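Local coordinates for protein putative cytochrome P450 hydroxylase (Chondromyces apiculatus DSM 436, PDB 6GMF) that probably hydroxylates terpenes and related substrates as a heme-dependent cytochrome P450 monooxygenase that activates molecular oxygen at its iron, at residues A[26-31]-A[294-299]; A[240-245]-A[351-356]; A[280-285]-A[379-384]; A[285-290]-A[302-307]. One frame throughout, in Å; residues are numbered along the deposited sequence.

Contact 1. Residues A[26-31]-A[294-299]; sequences TSAVGR and GDERIP
S27 keeps OG anti to its backbone N (chi1 178°), and facing it E296 turns CD back through a bend at chi2 (-74°). These torsions set S27 OG and E296 CD 3.5 Å apart, with E296 OE2 the nearest oxygen at 3.3 Å. The firm bond of that hydroxyl runs from S27 OG to V29 O at 2.8 Å, tying the residue just past helix 16-26 to V29, on the way into the strand. An alanine in place of S27 would probably leave V29 O without this side-chain partner and take away the polar group that borders the E296 carboxylate. The other contacts are van der Waals, mostly between carbons. V29 and E296 slide past each other in opposite directions, V29 CG2 lying 3.6 Å from E296 CB. The same methyl meets I298 CD1 at 4.1 Å, those two side chains crossing obliquely. A28 CB, a methyl, packs 3.8 Å from carbonyl oxygen G294 O, at the turn between strands 291-293 and 296-298. This small hairpin, with I298 backbone-paired to V291, lies against edge strand 29-31 of the main beta sheet of the P450 fold, whose next strand, 38-40, puts M38 against both V29 and I298.

Contact 2. Residues A[240-245]-A[351-356]; sequences SLIGNA and LEAKVM
L241 and I242 face A353 across two helix segments that run in the same general direction at 38°, with local axes 9.7 Å apart at their closest. The nearest pair of CA atoms, I242 and A353, is only 5.7 Å apart, which an alanine allows. L241 sends CG anti to its backbone N (chi1 175°), and from there CD2 comes to 3.6 Å from A353 CB. I242 works with both of its branches. Its CG1, anti to the carbonyl carbon (chi1 -54°), lies over the helix backbone, 4.0 Å from A353 CA. Beyond it, I242 CD1 reaches M356 CB at 4.1 Å, and I242 CG2 sits 4.2 Å from M356 CG. The isoleucine and methionine side chains cross at about a right angle, and M356, bent at chi2 and chi3, carries its far end away toward A114 and V118 of helix 107-119. E352, one residue before A353, turns instead against helix 136-145. Helix 220-251 is the long central helix of the P450 fold and 346-363 the one after the heme-ligand cysteine; with 107-119 and 136-145 they match the four-helix core of the family. L241 is also part of the heme pocket, its side chain coming to about 4 Å from a heme vinyl group at nearest atoms. No hydrogen bond passes between the two segments, and every touching residue is buried. Cohesion here therefore rests on L241 and I242 fitted against the small A353 and the first carbons of M356, with directional bonds left to other faces of both helices.

Contact 3. Residues A[280-285]-A[379-384]; sequences AQCIFR and SFFIRS. With HEM (protoporphyrin IX containing Fe), chain B.
The extended loop 280-285, which leads into strand 285-287, and the C-terminal turn 379-384 match two elements that border the substrate pocket in P450s. They meet at a single backbone bridge between A280 and I382, where Q281 N donates to F381 O at 2.8 Å in a fairly straight bond (158°). F381 O takes a second hydrogen, from a water that lies 3.0 Å from it and also donates to C282 O, so one carbonyl is gripped from two sources. The turn is shaped by S379, whose OG accepts from the backbone N of F381 and of I382, an ST turn and an ST motif on one oxygen. C282 places SG between its backbone N and carbonyl carbon (chi1 66°), and the sulfur comes obliquely to the F381 ring, 3.3 Å from F381 CD1. The F284 and F381 rings are nearly parallel (22°) but slid apart, with F284 CZ to F381 CE1 at 3.5 Å. At the far end R285 clasps a heme propionate: NH1 donates to heme O2A at 2.8 Å and NH2 to heme O1A at 2.9 Å. R285 NH1 also reaches F284 O, from above that carbonyl plane, which helps fix the guanidinium's rotation. I283 CD1 packs 3.4 Å from heme O1A. R383 CB packs on Q281 CG, and its guanidinium forms a salt bridge with E277. Around this pair, L305 of strand 303-306 lies against F284 and F381, P16 and F20 of helix 16-26 against Q281, and T237 of helix 220-251 against I382.

Contact 4. Residues A[285-290]-A[302-307]; sequences RQTMTD and SVVLPL. With HEM (protoporphyrin IX containing Fe), chain B.
R285 and V304 are joined by two backbone bonds, R285 N to V304 O at 2.8 Å and V304 N to R285 O, also 2.8 Å. Two residues on, T287 N donates to S302 O at 2.9 Å. The T287 side chain adds a fourth link: OG1 stands between its own backbone N and carbonyl carbon (chi1 56°), where it accepts from S302 N at 3.0 Å. Between these bonds, Q286 CA makes a short CA-H...O contact of 3.2 Å with S302 O. T287 CG2 meets V304 CG2 at 3.8 Å, the two side chains crossing at about a right angle. R285 CG rests 4.0 Å from P306 CG, again crosswise, before the arginine bends toward the heme. An alanine at R285 would probably cost the propionate the two N-H donors of this side chain and open a gap beside P306. The strands are antiparallel and clearly twisted, at 133° between their directions, with R285 and V304 a hydrogen-bonded pair and Q286 and V303 a non-hydrogen-bonded one; they belong to the main beta sheet of the P450 fold. Further out, P299 O accepts from T287 OG1 and is also bonded to S302 OG, so the chain ahead of strand 303-306 is tied to both residues. The sheet continues past 285-287 to strand 56-57, through Q286 and S57, and past 303-306 to strand 38-40, through M38. F56 packs on R285, T287 and V304, while V46, V49 and L50 of helix 43-51 lie against P306.

Contacts 2 and 3 lie near the centre of the fold and are buried; contacts 1 and 4 sit further out and are partly buried. Contact 2 is purely apolar helix packing, and contact 4 is mainly backbone pairing in the sheet. Contact 3 mixes a bridge, a water and aromatic groups. Neither contact 1 nor contact 2 has a hydrogen bond across it, but contact 1 sets a serine hydroxyl near a carboxylate. Contacts 3 and 4 share R285, and both touch the heme, while contact 2 approaches it through L241. Contact 3 meets contact 2 where R383 O is bonded to S240 OG and N244 ND2. Contact 1 joins contact 4 through P299 O and T287 OG1.

Contact 1. Residues A[26-31]-A[294-299]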
# COMPACT_ATOMS: atom_id res chain seq x y z
N THR A 26 12.12 18.66 -16.61
CA THR A 26 13.42 18.44 -17.26
C THR A 26 13.39 17.33 -18.31
O THR A 26 13.90 17.52 -19.41
CB THR A 26 14.48 18.06 -16.22
OG1 THR A 26 14.55 19.11 -15.27
CG2 THR A 26 15.84 17.81 -16.84
N SER A 27 12.81 16.17 -17.97
CA SER A 27 12.93 15.00 -18.82
C SER A 27 11.83 13.98 -18.51
O SER A 27 11.38 13.87 -17.36
CB SER A 27 14.29 14.38 -18.65
OG SER A 27 14.39 13.21 -19.45
N ALA A 28 11.43 13.25 -19.55
CA ALA A 28 10.50 12.13 -19.45
C ALA A 28 11.08 11.03 -18.56
O ALA A 28 10.30 10.25 -17.95
CB ALA A 28 10.16 11.58 -20.82
N VAL A 29 12.41 10.91 -18.55
CA VAL A 29 13.10 9.87 -17.82
C VAL A 29 14.24 10.46 -16.98
O VAL A 29 15.01 11.28 -17.47
CB VAL A 29 13.62 8.83 -18.82
CG1 VAL A 29 14.31 7.70 -18.10
CG2 VAL A 29 12.50 8.32 -19.71
N GLY A 30 14.34 9.99 -15.74
CA GLY A 30 15.42 10.25 -14.79
C GLY A 30 16.12 8.96 -14.41
O GLY A 30 15.67 7.87 -14.78
N ARG A 31 17.30 9.09 -13.79
CA ARG A 31 18.13 7.93 -13.45
C ARG A 31 18.50 8.06 -11.98
O ARG A 31 18.95 9.13 -11.59
CB ARG A 31 19.37 7.88 -14.35
CG ARG A 31 20.33 6.72 -14.09
CD ARG A 31 21.62 6.84 -14.91
NE ARG A 31 21.71 5.90 -16.02
CZ ARG A 31 22.28 4.70 -15.95
NH1 ARG A 31 22.93 4.33 -14.86
NH2 ARG A 31 22.20 3.86 -16.97
N GLY A 294 8.60 9.52 -24.13
CA GLY A 294 8.82 10.95 -24.30
C GLY A 294 10.15 11.28 -24.96
O GLY A 294 10.86 12.14 -24.47
N ASP A 295 10.48 10.56 -26.04
CA ASP A 295 11.66 10.78 -26.88
C ASP A 295 12.96 10.46 -26.12
O ASP A 295 14.05 10.81 -26.56
CB ASP A 295 11.68 12.19 -27.48
CG ASP A 295 11.13 12.26 -28.90
OD1 ASP A 295 10.08 11.65 -29.16
OD2 ASP A 295 11.77 12.92 -29.75
N GLU A 296 12.82 9.79 -24.98
CA GLU A 296 13.95 9.28 -24.25
C GLU A 296 13.90 7.77 -24.45
O GLU A 296 12.83 7.14 -24.28
CB GLU A 296 13.88 9.64 -22.76
CG GLU A 296 13.65 11.11 -22.47
CD GLU A 296 14.87 11.97 -22.74
OE1 GLU A 296 15.96 11.41 -22.96
OE2 GLU A 296 14.72 13.20 -22.71
N ARG A 297 15.04 7.21 -24.84
CA ARG A 297 15.15 5.80 -25.08
C ARG A 297 15.58 5.16 -23.75
O ARG A 297 16.40 5.70 -23.01
CB ARG A 297 16.05 5.56 -26.29
CG ARG A 297 16.65 4.16 -26.37
CD ARG A 297 17.94 4.11 -25.58
NE ARG A 297 18.80 3.05 -26.07
CZ ARG A 297 20.07 2.91 -25.74
NH1 ARG A 297 20.70 1.80 -26.07
NH2 ARG A 297 20.69 3.87 -25.08
N ILE A 298 14.96 4.02 -23.43
CA ILE A 298 15.32 3.25 -22.24
C ILE A 298 15.82 1.91 -22.76
O ILE A 298 15.12 1.23 -23.50
CB ILE A 298 14.14 3.08 -21.26
CG1 ILE A 298 13.60 4.42 -20.75
CG2 ILE A 298 14.54 2.20 -20.09
CD1 ILE A 298 12.34 4.27 -19.92
N PRO A 299 17.07 1.54 -22.46
CA PRO A 299 17.61 0.29 -22.98
C PRO A 299 16.85 -0.93 -22.43
O PRO A 299 16.26 -0.88 -21.33
CB PRO A 299 19.06 0.22 -22.48
CG PRO A 299 19.34 1.56 -21.84
CD PRO A 299 18.00 2.19 -21.53

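Contact 2. Residues A[240-245]-A[351-356]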
# COMPACT_ATOMS: atom_id res chain seq x y z
N SER A 240 0.16 3.41 5.90
CA SER A 240 0.64 4.65 5.31
C SER A 240 -0.52 5.59 4.95
O SER A 240 -0.46 6.77 5.24
CB SER A 240 1.50 4.39 4.12
OG SER A 240 1.47 5.50 3.24
N LEU A 241 -1.54 5.04 4.29
CA LEU A 241 -2.73 5.84 3.89
C LEU A 241 -3.36 6.53 5.10
O LEU A 241 -3.58 7.75 5.07
CB LEU A 241 -3.72 4.91 3.22
CG LEU A 241 -5.05 5.58 2.87
CD1 LEU A 241 -4.85 6.82 2.02
CD2 LEU A 241 -5.95 4.60 2.18
N ILE A 242 -3.63 5.77 6.17
CA ILE A 242 -4.23 6.35 7.31
C ILE A 242 -3.30 7.37 7.98
O ILE A 242 -3.80 8.48 8.34
CB ILE A 242 -4.74 5.27 8.28
CG1 ILE A 242 -5.65 4.28 7.58
CG2 ILE A 242 -5.44 5.91 9.48
CD1 ILE A 242 -5.96 3.06 8.41
N GLY A 243 -2.00 7.08 8.16
CA GLY A 243 -1.07 8.04 8.79
C GLY A 243 -0.92 9.30 7.95
O GLY A 243 -0.96 10.43 8.45
N ASN A 244 -0.80 9.11 6.64
CA ASN A 244 -0.67 10.23 5.69
C ASN A 244 -1.92 11.11 5.73
O ASN A 244 -1.76 12.33 5.60
CB ASN A 244 -0.40 9.77 4.27
CG ASN A 244 0.99 9.17 4.14
OD1 ASN A 244 1.72 9.10 5.11
ND2 ASN A 244 1.31 8.67 2.96
N ALA A 245 -3.09 10.53 5.88
CA ALA A 245 -4.33 11.28 6.00
C ALA A 245 -4.25 12.15 7.24
O ALA A 245 -4.64 13.30 7.20
CB ALA A 245 -5.48 10.32 6.08
N LEU A 351 -11.85 1.04 2.48
CA LEU A 351 -12.80 0.75 3.56
C LEU A 351 -12.14 0.93 4.94
O LEU A 351 -12.70 1.56 5.82
CB LEU A 351 -13.30 -0.68 3.41
CG LEU A 351 -14.32 -1.12 4.44
CD1 LEU A 351 -15.46 -0.11 4.51
CD2 LEU A 351 -14.82 -2.51 4.12
N GLU A 352 -10.92 0.38 5.12
CA GLU A 352 -10.24 0.51 6.41
C GLU A 352 -10.01 1.99 6.70
O GLU A 352 -10.16 2.45 7.83
CB GLU A 352 -8.91 -0.26 6.38
CG GLU A 352 -9.11 -1.77 6.34
CD GLU A 352 -7.85 -2.60 6.51
OE1 GLU A 352 -6.88 -2.10 7.09
OE2 GLU A 352 -7.86 -3.75 6.06
N ALA A 353 -9.56 2.72 5.66
CA ALA A 353 -9.22 4.11 5.87
C ALA A 353 -10.50 4.90 6.19
O ALA A 353 -10.50 5.76 7.11
CB ALA A 353 -8.48 4.68 4.67
N LYS A 354 -11.54 4.67 5.40
CA LYS A 354 -12.84 5.40 5.67
C LYS A 354 -13.27 5.12 7.11
O LYS A 354 -13.59 6.06 7.89
CB LYS A 354 -13.91 4.95 4.71
CG LYS A 354 -15.29 5.59 4.95
CD LYS A 354 -16.40 4.84 4.30
CE LYS A 354 -16.85 3.69 5.17
NZ LYS A 354 -18.22 3.20 4.85
N VAL A 355 -13.31 3.84 7.47
CA VAL A 355 -13.87 3.52 8.78
C VAL A 355 -12.98 4.08 9.88
O VAL A 355 -13.45 4.72 10.80
CB VAL A 355 -14.15 2.02 8.95
CG1 VAL A 355 -14.47 1.70 10.41
CG2 VAL A 355 -15.26 1.54 8.03
N MET A 356 -11.64 3.92 9.78
CA MET A 356 -10.78 4.36 10.85
C MET A 356 -10.86 5.89 10.98
O MET A 356 -10.92 6.42 12.09
CB MET A 356 -9.32 3.95 10.61
CG MET A 356 -8.42 4.10 11.79
SD MET A 356 -8.88 2.98 13.13
CE MET A 356 -9.55 4.12 14.33

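Contact 3. Residues A[280-285]-A[379-384]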
# COMPACT_ATOMS: atom_id res chain seq x y z
N ALA A 280 2.21 4.21 -1.99
CA ALA A 280 3.17 3.62 -2.86
C ALA A 280 3.67 4.72 -3.81
O ALA A 280 2.93 5.14 -4.72
CB ALA A 280 2.57 2.47 -3.59
N GLN A 281 4.89 5.23 -3.56
CA GLN A 281 5.34 6.38 -4.32
C GLN A 281 5.73 5.98 -5.75
O GLN A 281 5.67 6.77 -6.67
CB GLN A 281 6.51 7.05 -3.61
CG GLN A 281 6.10 7.68 -2.28
CD GLN A 281 5.75 9.13 -2.39
OE1 GLN A 281 4.61 9.56 -2.13
NE2 GLN A 281 6.71 9.88 -2.87
N CYS A 282 6.22 4.75 -5.87
CA CYS A 282 6.55 4.19 -7.12
C CYS A 282 6.40 2.69 -7.06
O CYS A 282 6.23 2.13 -5.98
CB CYS A 282 7.95 4.57 -7.55
SG CYS A 282 9.25 3.89 -6.51
N ILE A 283 6.46 2.09 -8.26
CA ILE A 283 6.42 0.68 -8.37
C ILE A 283 7.56 0.25 -9.29
O ILE A 283 8.35 1.09 -9.65
CB ILE A 283 5.03 0.20 -8.75
CG1 ILE A 283 4.52 0.80 -10.06
CG2 ILE A 283 4.08 0.43 -7.57
CD1 ILE A 283 3.09 0.37 -10.41
N PHE A 284 7.63 -1.05 -9.61
CA PHE A 284 8.79 -1.58 -10.32
C PHE A 284 8.40 -2.24 -11.64
O PHE A 284 7.40 -2.99 -11.70
CB PHE A 284 9.50 -2.62 -9.46
CG PHE A 284 10.25 -2.04 -8.29
CD1 PHE A 284 9.57 -1.57 -7.17
CD2 PHE A 284 11.62 -1.90 -8.34
CE1 PHE A 284 10.28 -1.05 -6.10
CE2 PHE A 284 12.32 -1.40 -7.25
CZ PHE A 284 11.64 -0.97 -6.15
N ARG A 285 9.23 -1.99 -12.68
CA ARG A 285 9.09 -2.66 -13.97
C ARG A 285 10.50 -2.98 -14.52
O ARG A 285 11.45 -2.41 -14.04
CB ARG A 285 8.32 -1.81 -14.99
CG ARG A 285 6.88 -1.47 -14.60
CD ARG A 285 6.00 -2.69 -14.70
NE ARG A 285 4.59 -2.35 -14.53
CZ ARG A 285 3.94 -2.42 -13.38
NH1 ARG A 285 4.59 -2.58 -12.23
NH2 ARG A 285 2.60 -2.35 -13.40
N SER A 379 12.18 5.71 3.48
CA SER A 379 11.85 4.97 2.29
C SER A 379 11.36 5.94 1.22
O SER A 379 10.49 6.81 1.45
CB SER A 379 10.85 3.85 2.56
OG SER A 379 10.51 3.14 1.36
N PHE A 380 11.99 5.84 0.05
CA PHE A 380 11.56 6.51 -1.16
C PHE A 380 10.30 5.85 -1.73
O PHE A 380 9.50 6.51 -2.41
CB PHE A 380 12.65 6.37 -2.23
CG PHE A 380 12.36 7.04 -3.54
CD1 PHE A 380 12.34 8.43 -3.63
CD2 PHE A 380 12.17 6.30 -4.69
CE1 PHE A 380 12.12 9.06 -4.84
CE2 PHE A 380 11.96 6.94 -5.91
CZ PHE A 380 11.92 8.32 -5.99
N PHE A 381 10.18 4.56 -1.45
CA PHE A 381 9.20 3.69 -2.12
C PHE A 381 7.85 3.76 -1.43
O PHE A 381 6.84 3.81 -2.15
CB PHE A 381 9.74 2.27 -2.19
CG PHE A 381 11.04 2.26 -2.95
CD1 PHE A 381 11.05 2.24 -4.33
CD2 PHE A 381 12.25 2.38 -2.29
CE1 PHE A 381 12.24 2.27 -5.04
CE2 PHE A 381 13.45 2.39 -2.99
CZ PHE A 381 13.44 2.36 -4.37
N ILE A 382 7.82 3.70 -0.10
CA ILE A 382 6.59 3.80 0.69
C ILE A 382 6.69 5.07 1.51
O ILE A 382 7.63 5.21 2.32
CB ILE A 382 6.39 2.58 1.59
CG1 ILE A 382 6.30 1.29 0.78
CG2 ILE A 382 5.14 2.75 2.44
CD1 ILE A 382 5.03 1.20 -0.00
N ARG A 383 5.70 5.95 1.37
CA ARG A 383 5.65 7.26 2.08
C ARG A 383 4.78 7.09 3.34
O ARG A 383 3.56 6.87 3.22
CB ARG A 383 5.06 8.30 1.12
CG ARG A 383 4.90 9.67 1.74
CD ARG A 383 6.16 10.47 1.59
NE ARG A 383 5.90 11.92 1.72
CZ ARG A 383 6.71 12.85 2.20
NH1 ARG A 383 7.94 12.55 2.54
NH2 ARG A 383 6.27 14.09 2.35
N SER A 384 5.39 7.13 4.53
CA SER A 384 4.69 6.90 5.77
C SER A 384 5.43 7.58 6.91
O SER A 384 6.65 7.63 6.90
CB SER A 384 4.54 5.44 6.04
OG SER A 384 5.78 4.88 6.45
CHA HEM B . -1.10 -4.15 -6.25
CHB HEM B . -1.05 0.07 -4.13
CHC HEM B . -3.37 -1.89 -0.36
CHD HEM B . -3.07 -6.19 -2.33
C1A HEM B . -0.92 -2.80 -6.01
C2A HEM B . -0.40 -1.93 -7.00
C3A HEM B . -0.36 -0.72 -6.38
C4A HEM B . -0.89 -0.90 -5.07
CMA HEM B . 0.18 0.59 -6.89
CAA HEM B . 0.04 -2.22 -8.41
CBA HEM B . 1.47 -2.83 -8.49
CGA HEM B . 1.97 -2.99 -9.91
O1A HEM B . 1.30 -2.54 -10.87
O2A HEM B . 3.13 -3.49 -10.01
C1B HEM B . -1.67 -0.08 -2.88
C2B HEM B . -1.94 0.99 -1.95
C3B HEM B . -2.58 0.46 -0.87
C4B HEM B . -2.74 -0.96 -1.16
CMB HEM B . -1.52 2.38 -2.21
CAB HEM B . -3.15 1.12 0.37
CBB HEM B . -3.41 2.38 0.36
C1C HEM B . -3.57 -3.22 -0.55
C2C HEM B . -4.21 -4.09 0.39
C3C HEM B . -4.11 -5.33 -0.22
C4C HEM B . -3.39 -5.20 -1.43
CMC HEM B . -4.99 -3.68 1.61
CAC HEM B . -4.61 -6.63 0.22
CBC HEM B . -5.07 -6.90 1.42
C1D HEM B . -2.48 -5.97 -3.54
C2D HEM B . -2.16 -7.08 -4.49
C3D HEM B . -1.62 -6.50 -5.59
C4D HEM B . -1.61 -5.06 -5.32
CMD HEM B . -2.46 -8.53 -4.16
CAD HEM B . -1.14 -7.22 -6.82
CBD HEM B . -2.14 -7.31 -7.98
CGD HEM B . -1.55 -7.94 -9.22
O1D HEM B . -2.36 -8.38 -10.05
O2D HEM B . -0.31 -7.96 -9.40
NA HEM B . -1.23 -2.16 -4.82
NB HEM B . -2.18 -1.18 -2.35
NC HEM B . -3.03 -3.90 -1.62
ND HEM B . -2.05 -4.78 -4.09
FE HEM B . -2.21 -3.00 -3.30
O HOH W 1 6.51 1.08 -3.43
O HOH W 2 -0.15 -3.32 -2.48

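Contact 4. Residues A[285-290]-A[302-307]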
# COMPACT_ATOMS: atom_id res chain seq x y z
N ARG A 285 9.23 -1.99 -12.68
CA ARG A 285 9.09 -2.66 -13.97
C ARG A 285 10.50 -2.98 -14.52
O ARG A 285 11.45 -2.41 -14.04
CB ARG A 285 8.32 -1.81 -14.99
CG ARG A 285 6.88 -1.47 -14.60
CD ARG A 285 6.00 -2.69 -14.70
NE ARG A 285 4.59 -2.35 -14.53
CZ ARG A 285 3.94 -2.42 -13.38
NH1 ARG A 285 4.59 -2.58 -12.23
NH2 ARG A 285 2.60 -2.35 -13.40
N GLN A 286 10.57 -3.84 -15.52
CA GLN A 286 11.82 -4.07 -16.26
C GLN A 286 11.51 -4.10 -17.75
O GLN A 286 10.52 -4.74 -18.18
CB GLN A 286 12.47 -5.38 -15.84
CG GLN A 286 13.82 -5.60 -16.52
CD GLN A 286 14.50 -6.89 -16.11
OE1 GLN A 286 13.88 -7.94 -16.01
NE2 GLN A 286 15.81 -6.82 -15.99
N THR A 287 12.32 -3.37 -18.52
CA THR A 287 12.08 -3.38 -19.96
C THR A 287 12.60 -4.68 -20.55
O THR A 287 13.62 -5.19 -20.17
CB THR A 287 12.71 -2.19 -20.67
OG1 THR A 287 14.10 -2.19 -20.37
CG2 THR A 287 12.11 -0.89 -20.21
N MET A 288 11.82 -5.19 -21.50
CA MET A 288 12.11 -6.41 -22.18
C MET A 288 12.83 -6.12 -23.51
O MET A 288 13.55 -6.98 -24.00
CB MET A 288 10.81 -7.20 -22.39
CG MET A 288 10.19 -7.70 -21.08
SD MET A 288 11.21 -8.92 -20.19
CE MET A 288 12.25 -7.89 -19.15
N THR A 289 12.68 -4.90 -24.04
CA THR A 289 13.28 -4.43 -25.30
C THR A 289 13.73 -2.98 -25.10
O THR A 289 13.41 -2.36 -24.07
CB THR A 289 12.31 -4.55 -26.48
OG1 THR A 289 11.06 -3.90 -26.21
CG2 THR A 289 12.05 -6.00 -26.85
N ASP A 290 14.47 -2.44 -26.07
CA ASP A 290 14.69 -1.02 -26.14
C ASP A 290 13.32 -0.37 -26.34
O ASP A 290 12.52 -0.83 -27.17
CB ASP A 290 15.68 -0.65 -27.26
CG ASP A 290 17.14 -0.77 -26.83
OD1 ASP A 290 17.43 -1.66 -26.03
OD2 ASP A 290 17.96 0.03 -27.29
N SER A 302 16.42 -2.59 -18.47
CA SER A 302 16.52 -1.58 -17.44
C SER A 302 15.41 -1.79 -16.41
O SER A 302 14.30 -2.16 -16.79
CB SER A 302 16.39 -0.21 -18.02
OG SER A 302 17.44 0.05 -18.92
N VAL A 303 15.73 -1.56 -15.13
CA VAL A 303 14.67 -1.41 -14.12
C VAL A 303 14.09 0.00 -14.22
O VAL A 303 14.85 0.98 -14.27
CB VAL A 303 15.20 -1.72 -12.72
CG1 VAL A 303 14.15 -1.42 -11.65
CG2 VAL A 303 15.68 -3.16 -12.66
N VAL A 304 12.76 0.09 -14.20
CA VAL A 304 12.06 1.31 -14.44
C VAL A 304 11.09 1.50 -13.28
O VAL A 304 10.42 0.55 -12.95
CB VAL A 304 11.28 1.26 -15.76
CG1 VAL A 304 10.42 2.49 -15.94
CG2 VAL A 304 12.24 1.07 -16.94
N LEU A 305 11.10 2.70 -12.70
CA LEU A 305 10.21 3.08 -11.61
C LEU A 305 9.19 4.08 -12.12
O LEU A 305 9.48 5.27 -12.23
CB LEU A 305 11.00 3.71 -10.46
CG LEU A 305 12.19 2.92 -9.90
CD1 LEU A 305 12.76 3.71 -8.74
CD2 LEU A 305 11.75 1.57 -9.43
N PRO A 306 7.96 3.62 -12.42
CA PRO A 306 6.86 4.54 -12.68
C PRO A 306 6.53 5.25 -11.36
O PRO A 306 6.22 4.58 -10.35
CB PRO A 306 5.72 3.65 -13.16
CG PRO A 306 6.35 2.32 -13.45
CD PRO A 306 7.56 2.21 -12.55
N LEU A 307 6.68 6.57 -11.34
CA LEU A 307 6.58 7.34 -10.11
C LEU A 307 5.11 7.73 -9.95
O LEU A 307 4.71 8.78 -10.46
CB LEU A 307 7.45 8.59 -10.20
CG LEU A 307 8.95 8.33 -10.40
CD1 LEU A 307 9.70 9.65 -10.54
CD2 LEU A 307 9.54 7.54 -9.26
CHA HEM B . -1.10 -4.15 -6.25
CHB HEM B . -1.05 0.07 -4.13
CHC HEM B . -3.37 -1.89 -0.36
CHD HEM B . -3.07 -6.19 -2.33
C1A HEM B . -0.92 -2.80 -6.01
C2A HEM B . -0.40 -1.93 -7.00
C3A HEM B . -0.36 -0.72 -6.38
C4A HEM B . -0.89 -0.90 -5.07
CMA HEM B . 0.18 0.59 -6.89
CAA HEM B . 0.04 -2.22 -8.41
CBA HEM B . 1.47 -2.83 -8.49
CGA HEM B . 1.97 -2.99 -9.91
O1A HEM B . 1.30 -2.54 -10.87
O2A HEM B . 3.13 -3.49 -10.01
C1B HEM B . -1.67 -0.08 -2.88
C2B HEM B . -1.94 0.99 -1.95
C3B HEM B . -2.58 0.46 -0.87
C4B HEM B . -2.74 -0.96 -1.16
CMB HEM B . -1.52 2.38 -2.21
CAB HEM B . -3.15 1.12 0.37
CBB HEM B . -3.41 2.38 0.36
C1C HEM B . -3.57 -3.22 -0.55
C2C HEM B . -4.21 -4.09 0.39
C3C HEM B . -4.11 -5.33 -0.22
C4C HEM B . -3.39 -5.20 -1.43
CMC HEM B . -4.99 -3.68 1.61
CAC HEM B . -4.61 -6.63 0.22
CBC HEM B . -5.07 -6.90 1.42
C1D HEM B . -2.48 -5.97 -3.54
C2D HEM B . -2.16 -7.08 -4.49
C3D HEM B . -1.62 -6.50 -5.59
C4D HEM B . -1.61 -5.06 -5.32
CMD HEM B . -2.46 -8.53 -4.16
CAD HEM B . -1.14 -7.22 -6.82
CBD HEM B . -2.14 -7.31 -7.98
CGD HEM B . -1.55 -7.94 -9.22
O1D HEM B . -2.36 -8.38 -10.05
O2D HEM B . -0.31 -7.96 -9.40
NA HEM B . -1.23 -2.16 -4.82
NB HEM B . -2.18 -1.18 -2.35
NC HEM B . -3.03 -3.90 -1.62
ND HEM B . -2.05 -4.78 -4.09
FE HEM B . -2.21 -3.00 -3.30
O HOH W 2 -0.15 -3.32 -2.48